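PDB 3QDH: fimbrial structural subunit from Actinomyces naeslundii, which forms the shaft of type 2 fimbriae as their structural subunit and probably mediates Actinomyces interactions with streptococci and host cells in oral biofilms. Local coordinates for residues S9-K14 and I232-D238. Numbering follows the deposited sequence.
Sequences SIQEQK and IDGANRD
Residues 9-14 leave strand 7-8 extended through Glu12, then turn helical at Gln13 and Lys14; residues 232-238 curl beside them, left-handed at Asn236 (56/43) and Asp238 (59/41), with CA pairs Ser9-Ile232 (6.8 Å), Glu12-Arg237 (6.0 Å) and Lys14-Asp238 (7.1 Å). Ser9, being small, lets Ile232 approach to van der Waals contact (OG-CD1 3.7 Å). Ile10 turns its branched, apolar side chain to the interior, CB 4.0 Å from Ile232 CG1, and both isoleucines pack on Val154. Long enough to reach across, Arg237 (m, t, p, then -94°) donates a 2.9 Å hydrogen bond from NH2 to Ile10 O; its NH1 is salt-bridged to Asp230. The contact is non-covalent, between loops of the Sgo0707 N2-type and SpaA-like regions, the latter probably the CnaB-type module, away from the zinc site. Glu12 lays its methylene stem over one guanidinium face (CG-Arg237 CG 4.1 Å); its OE2 lies 3.3 Å from Arg237 O, two acceptors without a bond. Finally, Lys14 N reaches Asp238 OD2 through a water, 2.8 Å from each; that carboxylate also binds Tyr18 and Arg246.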
# COMPACT_ATOMS: atom_id res chain seq x y z
N SER A 9 -9.90 -1.04 3.77
CA SER A 9 -8.92 -2.00 4.27
C SER A 9 -7.57 -1.77 3.59
O SER A 9 -7.36 -0.74 2.92
CB SER A 9 -9.40 -3.43 4.03
OG SER A 9 -8.57 -4.37 4.71
N ILE A 10 -6.65 -2.71 3.79
CA ILE A 10 -5.34 -2.71 3.12
C ILE A 10 -4.98 -4.14 2.71
O ILE A 10 -5.13 -5.07 3.50
CB ILE A 10 -4.19 -2.19 4.04
CG1 ILE A 10 -4.54 -0.87 4.72
CG2 ILE A 10 -2.89 -2.01 3.22
CD1 ILE A 10 -3.56 -0.47 5.85
N GLN A 11 -4.52 -4.31 1.48
CA GLN A 11 -3.99 -5.58 1.02
C GLN A 11 -2.73 -5.95 1.81
O GLN A 11 -1.88 -5.10 2.05
CB GLN A 11 -3.60 -5.48 -0.46
CG GLN A 11 -4.58 -6.13 -1.42
CD GLN A 11 -3.86 -6.74 -2.61
OE1 GLN A 11 -2.98 -6.12 -3.21
NE2 GLN A 11 -4.21 -7.98 -2.95
N GLU A 12 -2.63 -7.22 2.21
CA GLU A 12 -1.38 -7.81 2.71
C GLU A 12 -0.20 -7.22 1.93
O GLU A 12 -0.07 -7.47 0.74
CB GLU A 12 -1.36 -9.31 2.45
CG GLU A 12 -1.83 -10.22 3.55
CD GLU A 12 -1.34 -11.64 3.33
OE1 GLU A 12 -2.08 -12.46 2.74
OE2 GLU A 12 -0.18 -11.93 3.72
N GLN A 13 0.66 -6.46 2.60
CA GLN A 13 1.79 -5.82 1.91
C GLN A 13 2.73 -6.81 1.20
O GLN A 13 3.32 -6.48 0.17
CB GLN A 13 2.59 -4.91 2.85
CG GLN A 13 3.50 -3.91 2.12
CD GLN A 13 2.74 -3.01 1.15
OE1 GLN A 13 1.61 -2.59 1.42
NE2 GLN A 13 3.35 -2.71 0.01
N LYS A 14 2.85 -8.02 1.75
CA LYS A 14 3.62 -9.12 1.15
C LYS A 14 3.30 -9.31 -0.33
O LYS A 14 4.19 -9.48 -1.16
CB LYS A 14 3.37 -10.42 1.92
CG LYS A 14 4.22 -11.59 1.47
CD LYS A 14 4.19 -12.74 2.48
CE LYS A 14 4.78 -14.03 1.88
NZ LYS A 14 6.13 -13.84 1.29
N ILE A 232 -4.71 -3.50 10.01
CA ILE A 232 -5.74 -4.51 9.75
C ILE A 232 -5.50 -5.78 10.55
O ILE A 232 -4.39 -6.30 10.57
CB ILE A 232 -5.81 -4.89 8.24
CG1 ILE A 232 -5.81 -3.64 7.35
CG2 ILE A 232 -7.03 -5.80 7.97
CD1 ILE A 232 -7.00 -2.70 7.56
N ASP A 233 -6.53 -6.28 11.22
CA ASP A 233 -6.44 -7.55 11.94
C ASP A 233 -6.90 -8.71 11.05
O ASP A 233 -7.57 -8.51 10.03
CB ASP A 233 -7.26 -7.50 13.23
CG ASP A 233 -6.55 -8.16 14.41
OD1 ASP A 233 -5.39 -8.65 14.25
OD2 ASP A 233 -7.14 -8.15 15.51
N GLY A 234 -6.54 -9.93 11.44
CA GLY A 234 -6.94 -11.11 10.67
C GLY A 234 -5.88 -12.17 10.57
O GLY A 234 -4.68 -11.87 10.59
N ALA A 235 -6.33 -13.41 10.47
CA ALA A 235 -5.46 -14.59 10.45
C ALA A 235 -4.52 -14.60 9.26
O ALA A 235 -4.91 -14.24 8.15
CB ALA A 235 -6.32 -15.86 10.46
N ASN A 236 -3.28 -15.03 9.51
CA ASN A 236 -2.30 -15.32 8.45
C ASN A 236 -2.02 -14.16 7.47
O ASN A 236 -1.93 -14.37 6.25
CB ASN A 236 -2.72 -16.59 7.68
CG ASN A 236 -1.56 -17.24 6.95
OD1 ASN A 236 -0.50 -17.48 7.52
ND2 ASN A 236 -1.76 -17.54 5.67
N ARG A 237 -1.89 -12.95 8.01
CA ARG A 237 -1.69 -11.76 7.16
C ARG A 237 -0.25 -11.27 7.08
O ARG A 237 0.01 -10.21 6.48
CB ARG A 237 -2.61 -10.61 7.61
CG ARG A 237 -4.01 -10.65 7.00
CD ARG A 237 -4.84 -9.41 7.36
NE ARG A 237 -4.67 -8.29 6.43
CZ ARG A 237 -3.80 -7.29 6.58
NH1 ARG A 237 -2.98 -7.25 7.62
NH2 ARG A 237 -3.75 -6.32 5.67
N ASP A 238 0.70 -12.01 7.66
CA ASP A 238 2.10 -11.57 7.67
C ASP A 238 2.19 -10.21 8.39
O ASP A 238 2.91 -9.31 7.96
CB ASP A 238 2.65 -11.50 6.23
CG ASP A 238 4.09 -11.01 6.16
OD1 ASP A 238 4.92 -11.45 6.99
OD2 ASP A 238 4.40 -10.18 5.26
O HOH W 1 0.31 -6.98 5.94
O HOH W 2 2.52 -8.23 4.53